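Local coordinates for histidine acid phosphatase (Bifidobacterium longum subsp. infantis, PDB 6RXG), which probably hydrolyses phosphate groups from inositol phosphates such as phytate and from 2,3-bisphosphoglycerate, as a histidine acid phosphatase of the MINPP1 subfamily, at residues R484-P489 with A508-L513; A34-G39 with Y455-E460; L192-V197 with A404-P409; N216-F221 with Q368-S373. The protein carries 1 engineered substitution. All coordinates share one frame; numbering follows the deposited sequence.

Interaction 1: residues R484-P489 with A508-L513. With ZN (zinc ion), chain J.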
loop_
_atom_site.group_PDB
_atom_site.type_symbol
_atom_site.label_atom_id
_atom_site.label_comp_id
_atom_site.label_asym_id
_atom_site.label_seq_id
_atom_site.Cartn_x
_atom_site.Cartn_y
_atom_site.Cartn_z
ATOM N N ARG B 484 14.589 -12.209 -8.034
ATOM C CA ARG B 484 15.400 -11.337 -8.870
ATOM C C ARG B 484 16.405 -12.150 -9.696
ATOM O O ARG B 484 16.825 -13.242 -9.311
ATOM C CB ARG B 484 16.105 -10.291 -8.005
ATOM C CG ARG B 484 16.997 -10.821 -6.906
ATOM C CD ARG B 484 17.464 -9.654 -6.045
ATOM N NE ARG B 484 18.259 -8.714 -6.833
ATOM C CZ ARG B 484 18.325 -7.400 -6.629
ATOM N NH1 ARG B 484 17.640 -6.808 -5.649
ATOM N NH2 ARG B 484 19.112 -6.670 -7.400
ATOM N N SER B 485 16.796 -11.589 -10.847
ATOM C CA SER B 485 17.452 -12.390 -11.879
ATOM C C SER B 485 18.816 -12.926 -11.450
ATOM O O SER B 485 19.279 -13.914 -12.031
ATOM C CB SER B 485 17.578 -11.570 -13.156
ATOM O OG SER B 485 18.342 -10.399 -12.919
ATOM N N GLU B 486 19.468 -12.313 -10.457
ATOM C CA GLU B 486 20.733 -12.863 -9.962
ATOM C C GLU B 486 20.535 -14.220 -9.313
ATOM O O GLU B 486 21.475 -15.023 -9.258
ATOM C CB GLU B 486 21.378 -11.920 -8.945
ATOM C CG GLU B 486 21.746 -10.516 -9.463
ATOM C CD GLU B 486 20.645 -9.486 -9.246
ATOM O OE1 GLU B 486 19.477 -9.866 -9.080
ATOM O OE2 GLU B 486 20.947 -8.276 -9.223
ATOM N N CYS B 487 19.348 -14.475 -8.781
ATOM C CA CYS B 487 19.056 -15.735 -8.113
ATOM C C CYS B 487 18.928 -16.876 -9.111
ATOM O O CYS B 487 18.251 -16.748 -10.131
ATOM C CB CYS B 487 17.758 -15.605 -7.322
ATOM S SG CYS B 487 17.859 -14.322 -6.069
ATOM N N THR B 488 19.534 -18.016 -8.774
ATOM C CA THR B 488 19.478 -19.214 -9.604
ATOM C C THR B 488 18.490 -20.179 -8.980
ATOM O O THR B 488 18.690 -20.572 -7.824
ATOM C CB THR B 488 20.868 -19.850 -9.706
ATOM O OG1 THR B 488 21.731 -18.914 -10.356
ATOM C CG2 THR B 488 20.862 -21.159 -10.510
ATOM N N PRO B 489 17.410 -20.582 -9.680
ATOM C CA PRO B 489 16.456 -21.520 -9.070
ATOM C C PRO B 489 16.993 -22.939 -8.960
ATOM O O PRO B 489 18.135 -23.200 -9.345
ATOM C CB PRO B 489 15.240 -21.435 -10.001
ATOM C CG PRO B 489 15.752 -20.996 -11.273
ATOM C CD PRO B 489 16.988 -20.164 -11.028
ATOM N N ALA B 508 23.121 -7.771 -0.367
ATOM C CA ALA B 508 23.512 -6.615 -1.178
ATOM C C ALA B 508 24.476 -7.000 -2.291
ATOM O O ALA B 508 24.526 -6.323 -3.323
ATOM C CB ALA B 508 24.141 -5.527 -0.297
ATOM N N ASP B 509 25.272 -8.063 -2.098
ATOM C CA ASP B 509 26.184 -8.501 -3.137
ATOM C C ASP B 509 25.483 -9.260 -4.251
ATOM O O ASP B 509 26.070 -9.407 -5.326
ATOM C CB ASP B 509 27.294 -9.375 -2.529
ATOM C CG ASP B 509 28.151 -8.609 -1.540
ATOM O OD1 ASP B 509 27.657 -7.624 -0.982
ATOM O OD2 ASP B 509 29.308 -8.992 -1.308
ATOM N N HIS B 510 24.249 -9.725 -4.023
ATOM C CA HIS B 510 23.448 -10.454 -5.017
ATOM C C HIS B 510 24.275 -11.481 -5.772
ATOM O O HIS B 510 24.252 -11.552 -7.000
ATOM C CB HIS B 510 22.781 -9.488 -5.982
ATOM C CG HIS B 510 21.873 -8.523 -5.299
ATOM N ND1 HIS B 510 20.794 -8.938 -4.551
ATOM C CD2 HIS B 510 21.908 -7.176 -5.196
ATOM C CE1 HIS B 510 20.199 -7.887 -4.023
ATOM N NE2 HIS B 510 20.840 -6.805 -4.418
ATOM N N LYS B 511 25.014 -12.290 -5.019
ATOM C CA LYS B 511 25.797 -13.374 -5.599
ATOM C C LYS B 511 24.981 -14.653 -5.671
ATOM O O LYS B 511 24.214 -14.965 -4.756
ATOM C CB LYS B 511 27.045 -13.657 -4.775
ATOM C CG LYS B 511 28.094 -12.586 -4.781
ATOM C CD LYS B 511 29.321 -13.066 -4.014
ATOM C CE LYS B 511 30.064 -11.899 -3.422
ATOM N NZ LYS B 511 31.263 -12.346 -2.723
ATOM N N THR B 512 25.199 -15.426 -6.728
ATOM C CA THR B 512 24.574 -16.734 -6.826
ATOM C C THR B 512 25.553 -17.818 -6.400
ATOM O O THR B 512 26.773 -17.687 -6.562
ATOM C CB THR B 512 24.069 -17.019 -8.241
ATOM O OG1 THR B 512 23.365 -18.267 -8.257
ATOM C CG2 THR B 512 25.216 -17.094 -9.267
ATOM N N LEU B 513 24.997 -18.882 -5.821
ATOM C CA LEU B 513 25.746 -20.101 -5.553
ATOM C C LEU B 513 25.980 -20.924 -6.811
ATOM O O LEU B 513 26.677 -21.939 -6.727
ATOM C CB LEU B 513 25.017 -20.962 -4.507
ATOM C CG LEU B 513 24.718 -20.229 -3.194
ATOM C CD1 LEU B 513 23.928 -21.099 -2.220
ATOM C CD2 LEU B 513 25.991 -19.759 -2.538
HETATM ZN ZN ZN J . 20.401 -4.818 -4.017
HETATM O O HOH W 1 19.086 -5.051 -2.254
#
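The guanidinium of Arg-484 lies flat over one face of the His-510 imidazole, centres 3.4 Å apart and planes only 15° from parallel. This is the tight part of the contact. His-510 CE1 stands over the middle of the guanidinium, 3.2 Å from Arg-484 CZ, while the two side chains cross at about a right angle. Glu-486 fixes the rotation of the guanidinium by taking it side-on: Arg-484 NE donates to OE1 (2.8 Å) and NH2 to OE2 (3.0 Å), both within the guanidinium plane. An arginine suits this place because its face can stack while its edge bonds, and the carboxylate probably offsets some of the positive charge beside the metal. Both imidazole nitrogens are engaged, ND1 with the carbonyl of Cys-505 and NE2 with a zinc ion at 2.1 Å.

The other end is looser and nearer solvent. There the hydroxyl of Thr-488 donates to Thr-512 OG1 over 2.7 Å, and Thr-512 OG1 is also bonded to the carboxylate of Glu-501. Little else meets here besides the carbonyl O of Glu-486, which approaches Thr-512 CB at 3.4 Å. A disulfide from Cys-487 to Cys-505 ties the same region together. The whole is a surface zinc site in which a histidine ligand has its ring backed by a salt-bridged arginine and water 1 is a further ligand of the metal.

Interaction 2: residues A34-G39 with Y455-E460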
loop_
_atom_site.group_PDB
_atom_site.type_symbol
_atom_site.label_atom_id
_atom_site.label_comp_id
_atom_site.label_asym_id
_atom_site.label_seq_id
_atom_site.Cartn_x
_atom_site.Cartn_y
_atom_site.Cartn_z
ATOM N N ALA B 34 5.876 -28.106 -6.326
ATOM C CA ALA B 34 7.254 -28.287 -5.907
ATOM C C ALA B 34 7.824 -29.583 -6.471
ATOM O O ALA B 34 7.083 -30.504 -6.811
ATOM C CB ALA B 34 7.348 -28.313 -4.386
ATOM N N PRO B 35 9.144 -29.673 -6.585
ATOM C CA PRO B 35 9.747 -30.901 -7.101
ATOM C C PRO B 35 9.365 -32.116 -6.271
ATOM O O PRO B 35 9.092 -32.025 -5.071
ATOM C CB PRO B 35 11.253 -30.629 -7.031
ATOM C CG PRO B 35 11.423 -29.213 -6.571
ATOM C CD PRO B 35 10.094 -28.553 -6.546
ATOM N N LYS B 36 9.356 -33.266 -6.938
ATOM C CA LYS B 36 9.039 -34.531 -6.291
ATOM C C LYS B 36 9.857 -34.713 -5.021
ATOM O O LYS B 36 11.058 -34.437 -4.984
ATOM C CB LYS B 36 9.305 -35.695 -7.254
ATOM C CG LYS B 36 10.773 -35.874 -7.641
ATOM C CD LYS B 36 11.454 -36.951 -6.788
ATOM C CE LYS B 36 12.967 -37.029 -7.015
ATOM N NZ LYS B 36 13.626 -37.754 -5.907
ATOM N N GLY B 37 9.195 -35.186 -3.976
ATOM C CA GLY B 37 9.846 -35.406 -2.704
ATOM C C GLY B 37 9.747 -34.247 -1.738
ATOM O O GLY B 37 10.080 -34.411 -0.556
ATOM N N TYR B 38 9.327 -33.076 -2.193
ATOM C CA TYR B 38 9.277 -31.909 -1.329
ATOM C C TYR B 38 7.854 -31.666 -0.851
ATOM O O TYR B 38 6.887 -31.798 -1.622
ATOM C CB TYR B 38 9.826 -30.672 -2.048
ATOM C CG TYR B 38 11.327 -30.717 -2.267
ATOM C CD1 TYR B 38 11.895 -31.530 -3.241
ATOM C CD2 TYR B 38 12.178 -29.935 -1.499
ATOM C CE1 TYR B 38 13.278 -31.565 -3.428
ATOM C CE2 TYR B 38 13.545 -29.957 -1.683
ATOM C CZ TYR B 38 14.091 -30.775 -2.646
ATOM O OH TYR B 38 15.452 -30.810 -2.830
ATOM N N GLY B 39 7.727 -31.343 0.437
ATOM C CA GLY B 39 6.448 -31.036 1.018
ATOM C C GLY B 39 6.526 -29.738 1.806
ATOM O O GLY B 39 7.600 -29.278 2.161
ATOM N N TYR B 455 9.116 -25.275 1.161
ATOM C CA TYR B 455 8.982 -26.719 1.148
ATOM C C TYR B 455 10.331 -27.331 1.491
ATOM O O TYR B 455 11.370 -26.670 1.454
ATOM C CB TYR B 455 8.523 -27.223 -0.223
ATOM C CG TYR B 455 7.047 -27.097 -0.528
ATOM C CD1 TYR B 455 6.357 -25.912 -0.314
ATOM C CD2 TYR B 455 6.355 -28.161 -1.079
ATOM C CE1 TYR B 455 5.012 -25.805 -0.625
ATOM C CE2 TYR B 455 5.015 -28.064 -1.389
ATOM C CZ TYR B 455 4.346 -26.883 -1.168
ATOM O OH TYR B 455 3.021 -26.814 -1.494
ATOM N N ALA B 456 10.304 -28.626 1.786
ATOM C CA ALA B 456 11.504 -29.334 2.188
ATOM C C ALA B 456 11.331 -30.810 1.870
ATOM O O ALA B 456 10.220 -31.312 1.673
ATOM C CB ALA B 456 11.829 -29.141 3.688
ATOM N N ARG B 457 12.464 -31.486 1.808
ATOM C CA ARG B 457 12.534 -32.916 1.556
ATOM C C ARG B 457 13.156 -33.589 2.767
ATOM O O ARG B 457 14.164 -33.115 3.294
ATOM C CB ARG B 457 13.364 -33.193 0.296
ATOM C CG ARG B 457 13.569 -34.664 -0.059
ATOM C CD ARG B 457 14.514 -34.821 -1.255
ATOM N NE ARG B 457 14.744 -36.237 -1.580
ATOM C CZ ARG B 457 15.550 -36.686 -2.538
ATOM N NH1 ARG B 457 16.236 -35.852 -3.307
ATOM N NH2 ARG B 457 15.669 -37.988 -2.729
ATOM N N LYS B 458 12.567 -34.702 3.193
ATOM C CA LYS B 458 13.070 -35.418 4.348
ATOM C C LYS B 458 14.330 -36.174 3.975
ATOM O O LYS B 458 14.546 -36.534 2.815
ATOM C CB LYS B 458 12.018 -36.395 4.896
ATOM C CG LYS B 458 10.902 -35.733 5.717
ATOM C CD LYS B 458 10.514 -36.602 6.928
ATOM C CE LYS B 458 9.174 -36.191 7.525
ATOM N NZ LYS B 458 9.149 -34.776 8.006
ATOM N N GLY B 459 15.164 -36.410 4.974
ATOM C CA GLY B 459 16.306 -37.280 4.849
ATOM C C GLY B 459 17.619 -36.526 4.805
ATOM O O GLY B 459 17.724 -35.365 5.195
ATOM N N GLU B 460 18.646 -37.223 4.322
ATOM C CA GLU B 460 19.986 -36.673 4.179
ATOM C C GLU B 460 20.386 -36.700 2.713
ATOM O O GLU B 460 20.118 -37.674 2.002
ATOM C CB GLU B 460 21.024 -37.463 4.995
ATOM C CG GLU B 460 20.704 -37.618 6.464
ATOM C CD GLU B 460 19.601 -38.606 6.711
ATOM O OE1 GLU B 460 18.463 -38.153 6.972
ATOM O OE2 GLU B 460 19.862 -39.824 6.626
HETATM O O HOH W 2 16.628 -33.037 -3.906
#
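Arg-457 packs across Tyr-38, its chain fully extended from CG to NE. CB begins the contact, a CH-pi interaction almost on the ring normal of Tyr-38 and 3.7 Å from the centroid. CG lies anti to the backbone N (chi1 178°), which brings it alongside the carbonyl O of Gly-37 at 3.5 Å. CD still skirts the ring, near Tyr-38 CE1. Beyond it the guanidinium tilts 59° from the ring plane; NH1 donates in its own plane to water 2, which also bonds the Tyr-38 hydroxyl. The NH2 end lies 3.8 Å from Lys-36 NZ, a proximity of like charges that the exposed setting probably makes tolerable. Arginine suits the place, its aliphatic stem covering an aromatic face while its charged tip stays at the surface.

These side chains sit where strands 38-47 and 449-457 pair antiparallel in the mixed central sheet of the histidine phosphatase fold. Gly-39 and Ala-456 form a hydrogen-bonded pair, each N to the other's O at 2.8 Å. Just ahead of it a type II turn runs from Pro-35 to Tyr-38; Gly-37 takes its third position, with a positive phi of 93° at which any CB would collide with the carbonyl O of Lys-36, so glycine suits it. Ala-34 CB rests 3.5 Å from Tyr-455 CD2, and the Tyr-455 ring also meets Trp-496 edge-to-face.

Interaction 3: residues L192-V197 with A404-P409. Engineered in segment 404-409: Gln-405 (natural residue Glu).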
loop_
_atom_site.group_PDB
_atom_site.type_symbol
_atom_site.label_atom_id
_atom_site.label_comp_id
_atom_site.label_asym_id
_atom_site.label_seq_id
_atom_site.Cartn_x
_atom_site.Cartn_y
_atom_site.Cartn_z
ATOM N N LEU B 192 7.610 -3.720 10.593
ATOM C CA LEU B 192 6.415 -3.303 9.870
ATOM C C LEU B 192 6.162 -1.799 9.973
ATOM O O LEU B 192 5.132 -1.311 9.477
ATOM C CB LEU B 192 5.214 -4.114 10.376
ATOM C CG LEU B 192 5.340 -5.652 10.240
ATOM C CD1 LEU B 192 4.160 -6.387 10.897
ATOM C CD2 LEU B 192 5.475 -6.077 8.761
ATOM N N TYR B 193 7.096 -1.054 10.563
ATOM C CA TYR B 193 6.992 0.403 10.681
ATOM C C TYR B 193 8.395 0.976 10.821
ATOM O O TYR B 193 8.656 1.858 11.650
ATOM C CB TYR B 193 6.113 0.804 11.861
ATOM C CG TYR B 193 5.295 2.046 11.592
ATOM C CD1 TYR B 193 4.170 1.993 10.785
ATOM C CD2 TYR B 193 5.646 3.263 12.153
ATOM C CE1 TYR B 193 3.409 3.124 10.539
ATOM C CE2 TYR B 193 4.885 4.392 11.931
ATOM C CZ TYR B 193 3.774 4.319 11.113
ATOM O OH TYR B 193 3.035 5.452 10.874
ATOM N N PHE B 194 9.313 0.456 10.015
ATOM C CA PHE B 194 10.731 0.780 10.115
ATOM C C PHE B 194 11.086 2.147 9.550
ATOM O O PHE B 194 12.231 2.570 9.705
ATOM C CB PHE B 194 11.571 -0.302 9.413
ATOM C CG PHE B 194 11.058 -0.706 8.049
ATOM C CD1 PHE B 194 11.137 0.170 6.964
ATOM C CD2 PHE B 194 10.527 -1.970 7.834
ATOM C CE1 PHE B 194 10.674 -0.208 5.699
ATOM C CE2 PHE B 194 10.071 -2.355 6.566
ATOM C CZ PHE B 194 10.151 -1.460 5.499
ATOM N N HIS B 195 10.135 2.857 8.938
ATOM C CA HIS B 195 10.395 4.130 8.280
ATOM C C HIS B 195 10.282 5.329 9.220
ATOM O O HIS B 195 10.648 6.441 8.827
ATOM C CB HIS B 195 9.420 4.313 7.104
ATOM C CG HIS B 195 7.969 4.248 7.488
ATOM N ND1 HIS B 195 7.348 3.079 7.872
ATOM C CD2 HIS B 195 7.003 5.202 7.488
ATOM C CE1 HIS B 195 6.074 3.320 8.128
ATOM N NE2 HIS B 195 5.837 4.601 7.902
ATOM N N LYS B 196 9.795 5.132 10.442
ATOM C CA LYS B 196 9.614 6.218 11.393
ATOM C C LYS B 196 10.118 5.795 12.764
ATOM O O LYS B 196 10.074 4.621 13.128
ATOM C CB LYS B 196 8.144 6.632 11.522
ATOM C CG LYS B 196 7.557 7.320 10.300
ATOM C CD LYS B 196 6.114 7.707 10.558
ATOM C CE LYS B 196 5.453 8.320 9.321
ATOM N NZ LYS B 196 4.266 9.164 9.667
ATOM N N VAL B 197 10.585 6.781 13.521
ATOM C CA VAL B 197 11.042 6.540 14.889
ATOM C C VAL B 197 9.848 6.308 15.799
ATOM O O VAL B 197 9.869 5.443 16.690
ATOM C CB VAL B 197 11.900 7.723 15.377
ATOM C CG1 VAL B 197 12.081 7.680 16.908
ATOM C CG2 VAL B 197 13.244 7.739 14.652
ATOM N N ALA B 404 1.980 0.823 2.715
ATOM C CA ALA B 404 2.720 1.128 1.501
ATOM C C ALA B 404 4.129 1.583 1.834
ATOM O O ALA B 404 5.069 1.285 1.084
ATOM C CB ALA B 404 1.997 2.208 0.681
ATOM N N GLN B 405 4.290 2.306 2.954
ATOM C CA GLN B 405 5.607 2.740 3.394
ATOM C C GLN B 405 6.489 1.552 3.754
ATOM O O GLN B 405 7.716 1.688 3.833
ATOM C CB GLN B 405 5.478 3.682 4.582
ATOM C CG GLN B 405 4.854 5.035 4.232
ATOM C CD GLN B 405 3.373 4.951 3.855
ATOM O OE1 GLN B 405 2.644 4.011 4.244
ATOM N NE2 GLN B 405 2.923 5.931 3.077
ATOM N N THR B 406 5.879 0.389 3.959
ATOM C CA THR B 406 6.580 -0.875 4.131
ATOM C C THR B 406 6.838 -1.551 2.787
ATOM O O THR B 406 7.967 -1.955 2.483
ATOM C CB THR B 406 5.748 -1.809 5.023
ATOM O OG1 THR B 406 5.192 -1.090 6.125
ATOM C CG2 THR B 406 6.606 -2.901 5.559
ATOM N N MET B 407 5.791 -1.680 1.970
ATOM C CA MET B 407 5.904 -2.436 0.730
ATOM C C MET B 407 6.848 -1.779 -0.274
ATOM O O MET B 407 7.616 -2.473 -0.953
ATOM C CB MET B 407 4.516 -2.616 0.110
ATOM C CG MET B 407 4.516 -3.395 -1.190
ATOM S SD MET B 407 5.134 -5.089 -1.008
ATOM C CE MET B 407 3.737 -5.925 -0.297
ATOM N N MET B 408 6.791 -0.448 -0.430
ATOM C CA MET B 408 7.598 0.200 -1.449
ATOM C C MET B 408 9.091 -0.059 -1.250
ATOM O O MET B 408 9.747 -0.508 -2.189
ATOM C CB MET B 408 7.262 1.696 -1.511
ATOM C CG MET B 408 5.875 1.932 -2.083
ATOM S SD MET B 408 5.419 3.676 -2.240
ATOM C CE MET B 408 5.042 4.183 -0.563
ATOM N N PRO B 409 9.670 0.198 -0.073
ATOM C CA PRO B 409 11.110 -0.097 0.039
ATOM C C PRO B 409 11.424 -1.585 0.028
ATOM O O PRO B 409 12.485 -1.979 -0.474
ATOM C CB PRO B 409 11.509 0.585 1.351
ATOM C CG PRO B 409 10.232 0.654 2.164
ATOM C CD PRO B 409 9.159 0.908 1.112
HETATM O O HOH W 3 7.527 0.184 7.296
#
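His-195 presents one ring face to Gln-405, whose CB stands over its centre in a CH-pi contact, 3.5 Å from the centroid. The ring reaches this position with CG between the backbone N and the carbonyl carbon (chi1 57°), and its CE1 in turn lies over the face of Tyr-193. Gln-405 is an engineered replacement for glutamate; its amide bends away from the histidine. With an alanine in place of His-195, Gln-405 CB would probably lose the flat surface it rests on and water 3 one of its polar partners.

Apolar packing centres on Phe-194. Its edge meets Pro-409 CG at 3.7 Å from CE1, while CE2 approaches the methyl CG2 of Thr-406 at 3.6 Å. A flat hydrocarbon ring fits this buried place, where the partners are a methyl and a pyrrolidine ring.

Polar links run through water. Water 3 bonds His-195 ND1 at 3.0 Å and Thr-406 OG1 at 2.9 Å, and takes a weak bond from Phe-194 N, bridging the type I turn of 193-196 to the helix.

Helix 404-414 starts just after strand 395-401, within the sequence His-Ala-Gln; the natural glutamate at the third place would make this the His-Ala-Glu motif that in relatives probably supplies the proton donor. Met-46 of strand 38-47 packs against Leu-192 and Thr-406, helix 343-361 touches Gln-405 through Lys-361, and Lys-196 touches Gln-219 of helix 210-224.

Interaction 4: residues N216-F221 with Q368-S373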
loop_
_atom_site.group_PDB
_atom_site.type_symbol
_atom_site.label_atom_id
_atom_site.label_comp_id
_atom_site.label_asym_id
_atom_site.label_seq_id
_atom_site.Cartn_x
_atom_site.Cartn_y
_atom_site.Cartn_z
ATOM N N ASN B 216 15.701 6.956 11.983
ATOM C CA ASN B 216 16.114 8.334 12.186
ATOM C C ASN B 216 16.987 8.812 11.033
ATOM O O ASN B 216 16.804 9.927 10.531
ATOM C CB ASN B 216 16.839 8.454 13.523
ATOM C CG ASN B 216 17.230 9.891 13.862
ATOM O OD1 ASN B 216 16.376 10.761 13.967
ATOM N ND2 ASN B 216 18.508 10.125 14.066
ATOM N N ASN B 217 17.920 7.967 10.580
ATOM C CA ASN B 217 18.749 8.336 9.436
ATOM C C ASN B 217 17.899 8.524 8.187
ATOM O O ASN B 217 18.139 9.448 7.405
ATOM C CB ASN B 217 19.842 7.289 9.204
ATOM C CG ASN B 217 20.900 7.299 10.306
ATOM O OD1 ASN B 217 20.929 8.204 11.132
ATOM N ND2 ASN B 217 21.766 6.290 10.326
ATOM N N TYR B 218 16.890 7.671 7.996
ATOM C CA TYR B 218 16.023 7.792 6.825
ATOM C C TYR B 218 15.246 9.107 6.843
ATOM O O TYR B 218 15.171 9.816 5.832
ATOM C CB TYR B 218 15.051 6.612 6.760
ATOM C CG TYR B 218 13.951 6.844 5.745
ATOM C CD1 TYR B 218 14.214 6.766 4.389
ATOM C CD2 TYR B 218 12.659 7.175 6.146
ATOM C CE1 TYR B 218 13.209 7.011 3.452
ATOM C CE2 TYR B 218 11.665 7.405 5.234
ATOM C CZ TYR B 218 11.943 7.318 3.882
ATOM O OH TYR B 218 10.941 7.577 2.971
ATOM N N GLN B 219 14.623 9.433 7.976
ATOM C CA GLN B 219 13.815 10.650 8.022
ATOM C C GLN B 219 14.673 11.878 7.756
ATOM O O GLN B 219 14.267 12.784 7.014
ATOM C CB GLN B 219 13.109 10.757 9.368
ATOM C CG GLN B 219 11.943 9.775 9.515
ATOM C CD GLN B 219 10.770 10.097 8.593
ATOM O OE1 GLN B 219 10.490 11.256 8.306
ATOM N NE2 GLN B 219 10.078 9.065 8.130
ATOM N N ASN B 220 15.877 11.909 8.333
ATOM C CA ASN B 220 16.800 13.010 8.092
ATOM C C ASN B 220 17.229 13.054 6.634
ATOM O O ASN B 220 17.305 14.136 6.031
ATOM C CB ASN B 220 18.020 12.868 8.999
ATOM C CG ASN B 220 17.857 13.598 10.330
ATOM O OD1 ASN B 220 17.256 13.084 11.278
ATOM N ND2 ASN B 220 18.433 14.782 10.414
ATOM N N PHE B 221 17.520 11.886 6.058
ATOM C CA PHE B 221 17.927 11.823 4.661
ATOM C C PHE B 221 16.855 12.396 3.745
ATOM O O PHE B 221 17.142 13.255 2.909
ATOM C CB PHE B 221 18.235 10.387 4.267
ATOM C CG PHE B 221 18.559 10.231 2.814
ATOM C CD1 PHE B 221 19.812 10.575 2.340
ATOM C CD2 PHE B 221 17.617 9.778 1.923
ATOM C CE1 PHE B 221 20.126 10.437 1.014
ATOM C CE2 PHE B 221 17.932 9.641 0.571
ATOM C CZ PHE B 221 19.181 9.978 0.127
ATOM N N GLN B 368 22.254 6.016 -4.645
ATOM C CA GLN B 368 21.914 5.919 -3.239
ATOM C C GLN B 368 21.038 4.691 -3.031
ATOM O O GLN B 368 20.391 4.204 -3.961
ATOM C CB GLN B 368 21.222 7.193 -2.746
ATOM C CG GLN B 368 19.854 7.502 -3.390
ATOM C CD GLN B 368 18.735 6.663 -2.806
ATOM O OE1 GLN B 368 18.644 6.475 -1.594
ATOM N NE2 GLN B 368 17.878 6.143 -3.677
ATOM N N ASN B 369 21.042 4.171 -1.804
ATOM C CA ASN B 369 20.057 3.154 -1.426
ATOM C C ASN B 369 19.418 3.457 -0.073
ATOM O O ASN B 369 18.809 2.564 0.540
ATOM C CB ASN B 369 20.684 1.758 -1.406
ATOM C CG ASN B 369 21.808 1.641 -0.395
ATOM O OD1 ASN B 369 22.069 2.573 0.368
ATOM N ND2 ASN B 369 22.477 0.495 -0.382
ATOM N N GLU B 370 19.543 4.697 0.406
ATOM C CA GLU B 370 18.942 5.072 1.682
ATOM C C GLU B 370 17.422 4.968 1.642
ATOM O O GLU B 370 16.793 4.686 2.668
ATOM C CB GLU B 370 19.344 6.505 2.055
ATOM C CG GLU B 370 20.044 6.699 3.407
ATOM C CD GLU B 370 19.541 5.785 4.515
ATOM O OE1 GLU B 370 20.220 4.770 4.759
ATOM O OE2 GLU B 370 18.489 6.070 5.140
ATOM N N THR B 371 16.808 5.232 0.488
ATOM C CA THR B 371 15.352 5.225 0.443
ATOM C C THR B 371 14.760 3.836 0.641
ATOM O O THR B 371 13.601 3.733 1.043
ATOM C CB THR B 371 14.835 5.817 -0.868
ATOM O OG1 THR B 371 15.394 5.120 -1.988
ATOM C CG2 THR B 371 15.192 7.269 -0.956
ATOM N N TYR B 372 15.508 2.761 0.394
ATOM C CA TYR B 372 14.909 1.446 0.538
ATOM C C TYR B 372 15.735 0.456 1.339
ATOM O O TYR B 372 15.212 -0.611 1.672
ATOM C CB TYR B 372 14.598 0.841 -0.838
ATOM C CG TYR B 372 15.775 0.693 -1.762
ATOM C CD1 TYR B 372 16.543 -0.457 -1.765
ATOM C CD2 TYR B 372 16.093 1.693 -2.671
ATOM C CE1 TYR B 372 17.618 -0.597 -2.620
ATOM C CE2 TYR B 372 17.160 1.552 -3.530
ATOM C CZ TYR B 372 17.914 0.403 -3.507
ATOM O OH TYR B 372 18.969 0.285 -4.387
ATOM N N SER B 373 16.974 0.791 1.714
ATOM C CA SER B 373 17.700 -0.067 2.641
ATOM C C SER B 373 16.968 -0.176 3.970
ATOM O O SER B 373 17.265 -1.080 4.768
ATOM C CB SER B 373 19.123 0.472 2.859
ATOM O OG SER B 373 19.119 1.750 3.485
#
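The side chains of Phe-221 and Glu-370 run antiparallel, the glutamate stem lying over the ring. CB of Glu-370 makes a CH-pi contact 3.7 Å from the ring centroid, and the carboxylate is turned 78° from the ring plane, with OE2 reaching Tyr-218 CA at 3.4 Å. Phe-221 holds CG anti to its own N (chi1 176°), which swings the ring off helix 210-224 toward the loop. A flat apolar ring suits the place, giving its face to the Glu-370 stem and its edge to the Thr-371 methyl, whose CG2 lies 3.9 Å from CE2. A serine in its place would probably leave both without apolar cover.

Helix packs against loop here: segment 368-373 links helices 343-361 and 376-390 of the histidine phosphatase fold, and aromatic residues one turn apart on the neighbouring helix cover it.

Gln-368 curls back so that OE1 accepts from Thr-371 N (3.0 Å) in the carbonyl plane, while NE2 donates to Thr-371 OG1, a hydroxyl that also bonds Gly-362 O. Tyr-218 turns its ring edge to Glu-370 O, and its hydroxyl bonds the backbone O of Glu-360, a residue that binds zinc in a crystal structure of this protein but carries none here.

Along the chain, interaction 2 spans the longest separation, joining the first strand of the central sheet, 38-47, to strand 449-457; interactions 3 and 4 fall within that span, 4 inside 3, and interaction 1 follows near the C-terminus. Interactions 3 and 4 are neighbours, centres 11 Å apart, and touch where His-195 O meets Gln-219 NE2 at 2.8 Å, so loop 192-197 lies between helices 210-224 and 404-414. Interactions 2 and 4 lie farthest apart, with centres 40 Å from each other. Interaction 1 stands 22 to 24 Å from the other three centres, at the surface. Interactions 2, 3 and 4 thus join chain parts far apart in sequence, whereas interaction 1 closes a short C-terminal span.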